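Local coordinates for hypothetical protein PA1234 (PDB 1Z6N), which is of unknown function but belongs to the thioredoxin family, binds magnesium and may act as a thiol-disulfide oxidoreductase, at residues Ile52-Glu63 against Gln83-Gly94; Asp68-Leu76 against Ile109-Leu117. All coordinates share one frame; numbering follows the deposited sequence.

Contact 1. Residues Ile52-Glu63 against Gln83-Gly94; sequences IERRYRLLVAGE and QPNIELAIISKG
Leu58 CD1 touches two side chains of the neighbouring parallel strand, 3.8 Å from Ile86 CG2 and 3.7 Å from Leu88 CD1. Its CG stands anti to the carbonyl carbon (chi1 -56°), which brings CD1 over to strand 86-91. Further along the same face, Val60 CB meets Ile90 CG1 at 3.9 Å. Beneath these side chains the backbones alternate donors and acceptors, from Tyr56 N on Asn85 O to Gly62 N on Ile91 O; the straightest is Leu58 N to Glu87 O, 2.8 Å at 175°. On the other face Ile91 turns CG1 between its own backbone N and carbonyl carbon (chi1 61°), bringing that atom 3.4 Å from Val60 O. Past the strand ends, Glu63 bends and crosses Lys93 at about a right angle. Its OE1 takes Lys93 N on the anti lone pair at 2.9 Å, at the start of helix 93-99, and also accepts from a water bound to Gly94 N, while OE2 is held by Trp65. At the opposite end a second water donates to Pro84 O and bonds weakly to Arg55 NE. The two strands, joined through helix 67-82, form the beta-alpha-beta unit of a thioredoxin-like fold.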
loop_
_atom_site.group_PDB
_atom_site.type_symbol
_atom_site.label_atom_id
_atom_site.label_comp_id
_atom_site.label_asym_id
_atom_site.label_seq_id
_atom_site.Cartn_x
_atom_site.Cartn_y
_atom_site.Cartn_z
ATOM N N ILE A 52 7.278 -4.113 14.940
ATOM C CA ILE A 52 8.020 -4.517 13.742
ATOM C C ILE A 52 9.511 -4.252 13.941
ATOM O O ILE A 52 9.954 -3.102 13.907
ATOM C CB ILE A 52 7.489 -3.801 12.458
ATOM C CG1 ILE A 52 5.958 -3.921 12.324
ATOM C CG2 ILE A 52 8.214 -4.298 11.192
ATOM C CD1 ILE A 52 5.388 -5.337 12.251
ATOM N N GLU A 53 10.279 -5.320 14.151
ATOM C CA GLU A 53 11.712 -5.206 14.437
ATOM C C GLU A 53 12.597 -5.535 13.242
ATOM O O GLU A 53 13.760 -5.122 13.204
ATOM C CB GLU A 53 12.124 -6.111 15.608
ATOM C CG GLU A 53 11.003 -6.542 16.538
ATOM C CD GLU A 53 10.352 -7.857 16.118
ATOM O OE1 GLU A 53 10.244 -8.768 16.971
ATOM O OE2 GLU A 53 9.951 -7.984 14.940
ATOM N N ARG A 54 12.049 -6.290 12.287
ATOM C CA ARG A 54 12.770 -6.692 11.083
ATOM C C ARG A 54 12.360 -5.778 9.929
ATOM O O ARG A 54 11.353 -5.079 10.023
ATOM C CB ARG A 54 12.460 -8.147 10.725
ATOM C CG ARG A 54 12.602 -9.134 11.874
ATOM C CD ARG A 54 13.225 -10.428 11.390
ATOM N NE ARG A 54 14.686 -10.348 11.423
ATOM C CZ ARG A 54 15.515 -11.298 10.993
ATOM N NH1 ARG A 54 15.041 -12.426 10.469
ATOM N NH2 ARG A 54 16.829 -11.114 11.083
ATOM N N ARG A 55 13.139 -5.792 8.848
ATOM C CA ARG A 55 12.837 -4.957 7.681
ATOM C C ARG A 55 11.895 -5.655 6.703
ATOM O O ARG A 55 12.034 -6.856 6.424
ATOM C CB ARG A 55 14.118 -4.514 6.973
ATOM C CG ARG A 55 15.114 -3.797 7.895
ATOM C CD ARG A 55 16.249 -3.164 7.116
ATOM N NE ARG A 55 16.024 -1.733 6.928
ATOM C CZ ARG A 55 16.573 -0.774 7.675
ATOM N NH1 ARG A 55 17.403 -1.078 8.669
ATOM N NH2 ARG A 55 16.291 0.500 7.419
ATOM N N TYR A 56 10.923 -4.896 6.209
ATOM C CA TYR A 56 9.958 -5.402 5.237
ATOM C C TYR A 56 9.871 -4.424 4.101
ATOM O O TYR A 56 9.994 -3.216 4.295
ATOM C CB TYR A 56 8.583 -5.605 5.876
ATOM C CG TYR A 56 8.640 -6.680 6.921
ATOM C CD1 TYR A 56 8.396 -8.012 6.595
ATOM C CD2 TYR A 56 8.999 -6.370 8.235
ATOM C CE1 TYR A 56 8.488 -9.009 7.560
ATOM C CE2 TYR A 56 9.095 -7.357 9.210
ATOM C CZ TYR A 56 8.834 -8.672 8.867
ATOM O OH TYR A 56 8.934 -9.670 9.824
ATOM N N ARG A 57 9.664 -4.961 2.908
ATOM C CA ARG A 57 9.595 -4.147 1.704
ATOM C C ARG A 57 8.229 -4.318 1.063
ATOM O O ARG A 57 7.763 -5.446 0.883
ATOM C CB ARG A 57 10.695 -4.569 0.737
ATOM C CG ARG A 57 12.080 -4.233 1.264
ATOM C CD ARG A 57 13.125 -4.545 0.227
ATOM N NE ARG A 57 14.482 -4.393 0.740
ATOM C CZ ARG A 57 15.180 -5.372 1.309
ATOM N NH1 ARG A 57 14.648 -6.579 1.448
ATOM N NH2 ARG A 57 16.412 -5.144 1.735
ATOM N N LEU A 58 7.584 -3.200 0.726
ATOM C CA LEU A 58 6.306 -3.230 0.039
ATOM C C LEU A 58 6.586 -2.837 -1.410
ATOM O O LEU A 58 6.880 -1.673 -1.692
ATOM C CB LEU A 58 5.314 -2.253 0.696
ATOM C CG LEU A 58 5.031 -2.431 2.195
ATOM C CD1 LEU A 58 3.927 -1.493 2.697
ATOM C CD2 LEU A 58 4.691 -3.875 2.528
ATOM N N LEU A 59 6.567 -3.835 -2.297
ATOM C CA LEU A 59 6.663 -3.595 -3.738
ATOM C C LEU A 59 5.259 -3.323 -4.246
ATOM O O LEU A 59 4.380 -4.191 -4.211
ATOM C CB LEU A 59 7.273 -4.794 -4.470
ATOM C CG LEU A 59 7.326 -4.678 -5.998
ATOM C CD1 LEU A 59 8.139 -3.444 -6.454
ATOM C CD2 LEU A 59 7.921 -5.949 -6.576
ATOM N N VAL A 60 5.052 -2.097 -4.716
ATOM C CA VAL A 60 3.713 -1.649 -5.055
ATOM C C VAL A 60 3.578 -1.338 -6.531
ATOM O O VAL A 60 4.449 -0.699 -7.092
ATOM C CB VAL A 60 3.383 -0.340 -4.293
ATOM C CG1 VAL A 60 1.988 0.171 -4.652
ATOM C CG2 VAL A 60 3.492 -0.545 -2.782
ATOM N N ALA A 61 2.500 -1.800 -7.163
ATOM C CA ALA A 61 2.155 -1.294 -8.495
ATOM C C ALA A 61 0.984 -0.331 -8.315
ATOM O O ALA A 61 -0.058 -0.686 -7.755
ATOM C CB ALA A 61 1.764 -2.427 -9.428
ATOM N N GLY A 62 1.176 0.908 -8.765
ATOM C CA GLY A 62 0.169 1.932 -8.534
ATOM C C GLY A 62 0.340 3.100 -9.476
ATOM O O GLY A 62 1.353 3.211 -10.173
ATOM N N GLU A 63 -0.676 3.962 -9.492
ATOM C CA GLU A 63 -0.713 5.122 -10.390
ATOM C C GLU A 63 -1.414 6.264 -9.660
ATOM O O GLU A 63 -2.412 6.052 -8.959
ATOM C CB GLU A 63 -1.517 4.812 -11.648
ATOM C CG GLU A 63 -1.001 3.613 -12.473
ATOM C CD GLU A 63 -0.090 3.973 -13.651
ATOM O OE1 GLU A 63 0.749 3.125 -14.014
ATOM O OE2 GLU A 63 -0.262 5.050 -14.246
ATOM N N GLN A 83 7.127 3.833 11.043
ATOM C CA GLN A 83 7.934 2.635 11.235
ATOM C C GLN A 83 8.897 2.465 10.055
ATOM O O GLN A 83 8.553 1.821 9.067
ATOM C CB GLN A 83 7.017 1.411 11.423
ATOM C CG GLN A 83 7.716 0.061 11.634
ATOM C CD GLN A 83 8.897 0.139 12.576
ATOM O OE1 GLN A 83 10.012 0.473 12.171
ATOM N NE2 GLN A 83 8.660 -0.174 13.847
ATOM N N PRO A 84 10.094 3.077 10.141
ATOM C CA PRO A 84 11.129 3.049 9.100
ATOM C C PRO A 84 11.535 1.639 8.648
ATOM O O PRO A 84 12.087 1.495 7.560
ATOM C CB PRO A 84 12.316 3.780 9.759
ATOM C CG PRO A 84 12.001 3.792 11.212
ATOM C CD PRO A 84 10.522 3.904 11.282
ATOM N N ASN A 85 11.247 0.619 9.459
ATOM C CA ASN A 85 11.512 -0.774 9.080
ATOM C C ASN A 85 10.681 -1.241 7.882
ATOM O O ASN A 85 11.001 -2.260 7.255
ATOM C CB ASN A 85 11.292 -1.730 10.258
ATOM C CG ASN A 85 12.494 -1.801 11.197
ATOM O OD1 ASN A 85 12.361 -2.197 12.356
ATOM N ND2 ASN A 85 13.666 -1.428 10.697
ATOM N N ILE A 86 9.599 -0.516 7.593
ATOM C CA ILE A 86 8.756 -0.783 6.420
ATOM C C ILE A 86 9.127 0.247 5.353
ATOM O O ILE A 86 9.204 1.435 5.646
ATOM C CB ILE A 86 7.243 -0.639 6.759
ATOM C CG1 ILE A 86 6.798 -1.684 7.786
ATOM C CG2 ILE A 86 6.376 -0.759 5.490
ATOM C CD1 ILE A 86 5.470 -1.361 8.451
ATOM N N GLU A 87 9.377 -0.208 4.125
ATOM C CA GLU A 87 9.699 0.698 3.018
ATOM C C GLU A 87 8.892 0.352 1.766
ATOM O O GLU A 87 8.843 -0.822 1.389
ATOM C CB GLU A 87 11.185 0.625 2.640
ATOM C CG GLU A 87 11.575 1.709 1.604
ATOM C CD GLU A 87 13.023 1.640 1.081
ATOM O OE1 GLU A 87 13.834 0.840 1.587
ATOM O OE2 GLU A 87 13.331 2.410 0.140
ATOM N N LEU A 88 8.303 1.372 1.131
ATOM C CA LEU A 88 7.544 1.227 -0.126
ATOM C C LEU A 88 8.392 1.643 -1.304
ATOM O O LEU A 88 9.111 2.639 -1.222
ATOM C CB LEU A 88 6.316 2.165 -0.167
ATOM C CG LEU A 88 5.021 1.884 0.578
ATOM C CD1 LEU A 88 5.263 1.917 2.079
ATOM C CD2 LEU A 88 3.972 2.917 0.194
ATOM N N ALA A 89 8.257 0.905 -2.410
ATOM C CA ALA A 89 8.757 1.384 -3.707
ATOM C C ALA A 89 7.665 1.085 -4.707
ATOM O O ALA A 89 7.046 0.011 -4.653
ATOM C CB ALA A 89 10.022 0.672 -4.095
ATOM N N ILE A 90 7.432 2.013 -5.632
ATOM C CA ILE A 90 6.237 1.934 -6.495
ATOM C C ILE A 90 6.612 1.890 -7.977
ATOM O O ILE A 90 7.338 2.756 -8.473
ATOM C CB ILE A 90 5.332 3.159 -6.236
ATOM C CG1 ILE A 90 4.924 3.182 -4.751
ATOM C CG2 ILE A 90 4.067 3.110 -7.073
ATOM C CD1 ILE A 90 4.589 4.599 -4.208
ATOM N N ILE A 91 6.139 0.837 -8.644
ATOM C CA ILE A 91 6.262 0.672 -10.103
ATOM C C ILE A 91 4.901 0.883 -10.745
ATOM O O ILE A 91 3.881 1.000 -10.046
ATOM C CB ILE A 91 6.793 -0.721 -10.484
ATOM C CG1 ILE A 91 5.829 -1.823 -10.003
ATOM C CG2 ILE A 91 8.204 -0.910 -9.945
ATOM C CD1 ILE A 91 6.201 -3.248 -10.501
ATOM N N SER A 92 4.895 0.993 -12.074
ATOM C CA SER A 92 3.650 1.320 -12.786
ATOM C C SER A 92 2.712 0.122 -12.911
ATOM O O SER A 92 3.120 -1.041 -12.783
ATOM C CB SER A 92 3.958 1.825 -14.181
ATOM O OG SER A 92 4.420 0.735 -14.969
ATOM N N LYS A 93 1.440 0.384 -13.216
ATOM C CA LYS A 93 0.509 -0.678 -13.542
ATOM C C LYS A 93 1.002 -1.478 -14.739
ATOM O O LYS A 93 0.949 -2.720 -14.735
ATOM C CB LYS A 93 -0.856 -0.056 -13.841
ATOM C CG LYS A 93 -1.910 -1.091 -14.200
ATOM C CD LYS A 93 -3.279 -0.432 -14.394
ATOM C CE LYS A 93 -4.239 -1.399 -15.124
ATOM N NZ LYS A 93 -5.529 -0.758 -15.489
ATOM N N GLY A 94 1.493 -0.774 -15.759
ATOM C CA GLY A 94 1.963 -1.452 -16.975
ATOM C C GLY A 94 3.101 -2.411 -16.674
ATOM O O GLY A 94 3.155 -3.525 -17.225
HETATM O O HOH W 1 13.766 -0.287 6.348
HETATM O O HOH W 2 1.271 2.097 -16.460
#

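Contact 2. Residues Asp68-Leu76 against Ile109-Leu117; sequences DCQINLAAL and IAIPLVLVL
The cis-proline loop of this thioredoxin-like fold sets Pro112 against Asp68 and Cys69, in the first turn of helix 67-82, which begins within a CxxC sequence. The peptide bond between Ile111 and Pro112 is cis, and the proline ring lies against the helix backbone, its CD 3.6 Å from Asp68 C. Asp68 CB approaches the same CD, while its carboxylate goes elsewhere, to Arg130 and Tyr145. Cys69 holds SG anti to its carbonyl carbon (chi1 -68°), setting the sulfur beside the cis peptide, 3.6 Å from Pro112 N and 3.9 Å from Ile111 CB. Cys69 is the second cysteine of the CxxC, whose partner Cys66 touches Ile111; both are modelled as free thiols, consistent with a redox pair as in thioredoxins, though that role is unproven here. Deeper in the core the contact becomes wholly apolar. Leu73 sends CD2 to Pro112 CB at 4.2 Å and onward to Val114 CG2. One turn on, Leu76 and Val114 reach tip to tip, CD1 to CG2 at 4.0 Å. Val114 CG1 lies anti to the backbone N (chi1 -180°), which leaves CG2 anti to the carbonyl carbon and facing Leu76; Phe127 of the next strand touches the same valine.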
loop_
_atom_site.group_PDB
_atom_site.type_symbol
_atom_site.label_atom_id
_atom_site.label_comp_id
_atom_site.label_asym_id
_atom_site.label_seq_id
_atom_site.Cartn_x
_atom_site.Cartn_y
_atom_site.Cartn_z
ATOM N N ASP A 68 -8.011 4.534 -5.572
ATOM C CA ASP A 68 -7.644 3.468 -4.641
ATOM C C ASP A 68 -6.160 3.569 -4.270
ATOM O O ASP A 68 -5.784 3.258 -3.146
ATOM C CB ASP A 68 -7.952 2.091 -5.225
ATOM C CG ASP A 68 -9.411 1.921 -5.524
ATOM O OD1 ASP A 68 -10.200 1.972 -4.560
ATOM O OD2 ASP A 68 -9.776 1.772 -6.710
ATOM N N CYS A 69 -5.319 3.986 -5.217
ATOM C CA CYS A 69 -3.905 4.247 -4.908
ATOM C C CYS A 69 -3.743 5.473 -4.020
ATOM O O CYS A 69 -2.967 5.448 -3.062
ATOM C CB CYS A 69 -3.088 4.437 -6.182
ATOM S SG CYS A 69 -2.957 2.909 -7.148
ATOM N N GLN A 70 -4.456 6.552 -4.333
ATOM C CA GLN A 70 -4.356 7.759 -3.502
ATOM C C GLN A 70 -4.673 7.458 -2.036
ATOM O O GLN A 70 -3.957 7.885 -1.125
ATOM C CB GLN A 70 -5.280 8.863 -4.023
ATOM C CG GLN A 70 -4.945 9.322 -5.433
ATOM C CD GLN A 70 -6.102 10.031 -6.091
ATOM O OE1 GLN A 70 -7.154 10.258 -5.464
ATOM N NE2 GLN A 70 -5.928 10.389 -7.361
ATOM N N ILE A 71 -5.753 6.711 -1.828
ATOM C CA ILE A 71 -6.230 6.352 -0.486
ATOM C C ILE A 71 -5.258 5.417 0.204
ATOM O O ILE A 71 -4.712 5.736 1.251
ATOM C CB ILE A 71 -7.617 5.704 -0.563
ATOM C CG1 ILE A 71 -8.645 6.737 -1.054
ATOM C CG2 ILE A 71 -8.038 5.140 0.801
ATOM C CD1 ILE A 71 -9.953 6.137 -1.580
ATOM N N ASN A 72 -5.048 4.227 -0.366
ATOM C CA ASN A 72 -4.340 3.224 0.405
ATOM C C ASN A 72 -2.853 3.470 0.489
ATOM O O ASN A 72 -2.220 3.092 1.470
ATOM C CB ASN A 72 -4.653 1.832 -0.118
ATOM C CG ASN A 72 -6.120 1.514 -0.016
ATOM O OD1 ASN A 72 -6.677 1.455 1.080
ATOM N ND2 ASN A 72 -6.767 1.349 -1.170
ATOM N N LEU A 73 -2.284 4.107 -0.534
ATOM C CA LEU A 73 -0.863 4.402 -0.465
ATOM C C LEU A 73 -0.569 5.582 0.462
ATOM O O LEU A 73 0.479 5.584 1.107
ATOM C CB LEU A 73 -0.255 4.586 -1.855
ATOM C CG LEU A 73 -0.399 3.342 -2.742
ATOM C CD1 LEU A 73 0.280 3.596 -4.105
ATOM C CD2 LEU A 73 0.181 2.097 -2.067
ATOM N N ALA A 74 -1.497 6.539 0.573
ATOM C CA ALA A 74 -1.336 7.567 1.620
ATOM C C ALA A 74 -1.249 6.895 3.001
ATOM O O ALA A 74 -0.434 7.280 3.848
ATOM C CB ALA A 74 -2.474 8.584 1.578
ATOM N N ALA A 75 -2.087 5.884 3.217
ATOM C CA ALA A 75 -2.099 5.175 4.513
ATOM C C ALA A 75 -0.808 4.389 4.733
ATOM O O ALA A 75 -0.214 4.448 5.819
ATOM C CB ALA A 75 -3.324 4.262 4.621
ATOM N N LEU A 76 -0.379 3.646 3.714
ATOM C CA LEU A 76 0.825 2.829 3.840
ATOM C C LEU A 76 2.085 3.698 3.962
ATOM O O LEU A 76 3.011 3.345 4.687
ATOM C CB LEU A 76 0.931 1.793 2.710
ATOM C CG LEU A 76 -0.171 0.717 2.738
ATOM C CD1 LEU A 76 -0.005 -0.221 1.554
ATOM C CD2 LEU A 76 -0.169 -0.075 4.062
ATOM N N ILE A 109 -4.273 -6.749 -13.589
ATOM C CA ILE A 109 -3.707 -6.014 -12.464
ATOM C C ILE A 109 -4.672 -4.937 -11.993
ATOM O O ILE A 109 -4.875 -3.936 -12.677
ATOM C CB ILE A 109 -2.352 -5.356 -12.818
ATOM C CG1 ILE A 109 -1.336 -6.418 -13.275
ATOM C CG2 ILE A 109 -1.837 -4.569 -11.622
ATOM C CD1 ILE A 109 -0.882 -7.433 -12.163
ATOM N N ALA A 110 -5.261 -5.152 -10.821
ATOM C CA ALA A 110 -6.078 -4.142 -10.153
ATOM C C ALA A 110 -5.143 -3.417 -9.202
ATOM O O ALA A 110 -4.373 -4.056 -8.470
ATOM C CB ALA A 110 -7.218 -4.813 -9.389
ATOM N N ILE A 111 -5.184 -2.092 -9.238
ATOM C CA ILE A 111 -4.242 -1.305 -8.451
ATOM C C ILE A 111 -4.945 -0.593 -7.282
ATOM O O ILE A 111 -6.136 -0.259 -7.387
ATOM C CB ILE A 111 -3.439 -0.296 -9.328
ATOM C CG1 ILE A 111 -4.392 0.568 -10.155
ATOM C CG2 ILE A 111 -2.408 -1.048 -10.205
ATOM C CD1 ILE A 111 -3.721 1.725 -10.839
ATOM N N PRO A 112 -4.219 -0.350 -6.176
ATOM C CA PRO A 112 -2.811 -0.713 -5.968
ATOM C C PRO A 112 -2.652 -2.195 -5.678
ATOM O O PRO A 112 -3.465 -2.780 -4.953
ATOM C CB PRO A 112 -2.440 0.072 -4.710
ATOM C CG PRO A 112 -3.714 0.219 -3.965
ATOM C CD PRO A 112 -4.772 0.385 -5.021
ATOM N N LEU A 113 -1.608 -2.782 -6.250
ATOM C CA LEU A 113 -1.197 -4.129 -5.914
ATOM C C LEU A 113 0.016 -3.989 -5.003
ATOM O O LEU A 113 1.026 -3.414 -5.413
ATOM C CB LEU A 113 -0.833 -4.897 -7.194
ATOM C CG LEU A 113 -0.148 -6.257 -7.015
ATOM C CD1 LEU A 113 -1.087 -7.228 -6.298
ATOM C CD2 LEU A 113 0.300 -6.834 -8.373
ATOM N N VAL A 114 -0.095 -4.497 -3.776
ATOM C CA VAL A 114 0.953 -4.346 -2.795
ATOM C C VAL A 114 1.485 -5.729 -2.427
ATOM O O VAL A 114 0.768 -6.540 -1.840
ATOM C CB VAL A 114 0.447 -3.627 -1.524
ATOM C CG1 VAL A 114 1.565 -3.474 -0.518
ATOM C CG2 VAL A 114 -0.133 -2.235 -1.872
ATOM N N LEU A 115 2.743 -5.977 -2.770
ATOM C CA LEU A 115 3.392 -7.239 -2.416
ATOM C C LEU A 115 4.241 -7.023 -1.173
ATOM O O LEU A 115 5.104 -6.145 -1.156
ATOM C CB LEU A 115 4.249 -7.727 -3.589
ATOM C CG LEU A 115 3.508 -7.889 -4.927
ATOM C CD1 LEU A 115 4.506 -8.403 -5.967
ATOM C CD2 LEU A 115 2.328 -8.853 -4.806
ATOM N N VAL A 116 3.976 -7.803 -0.126
ATOM C CA VAL A 116 4.691 -7.674 1.136
ATOM C C VAL A 116 5.844 -8.656 1.124
ATOM O O VAL A 116 5.628 -9.875 1.031
ATOM C CB VAL A 116 3.761 -7.950 2.340
ATOM C CG1 VAL A 116 4.515 -7.781 3.653
ATOM C CG2 VAL A 116 2.545 -7.029 2.276
ATOM N N LEU A 117 7.059 -8.124 1.187
ATOM C CA LEU A 117 8.278 -8.927 1.080
ATOM C C LEU A 117 9.092 -8.800 2.363
ATOM O O LEU A 117 9.081 -7.746 3.008
ATOM C CB LEU A 117 9.124 -8.467 -0.107
ATOM C CG LEU A 117 8.498 -8.452 -1.502
ATOM C CD1 LEU A 117 9.276 -7.522 -2.411
ATOM C CD2 LEU A 117 8.531 -9.831 -2.103
#

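In the fold
From the N terminus the chain passes through four helices before strand 56-61, then runs through helix 67-82 into strand 86-91, where contact 1 closes a loop of 19 residues, mostly helical. Contact 2 starts inside that loop, at 68-76, and closes only later at 109-117, so the two contacts cross rather than nest. Strand 56-61 is the common neighbour: it pairs in parallel with strand 86-91 and antiparallel with strand 113-117, probably through Arg57 O to Leu117 N and Ala61 N to Leu113 O. Contact 1 thus builds one side of the mixed sheet, while contact 2 seats helix 67-82 against strand 113-117 and the loop before it.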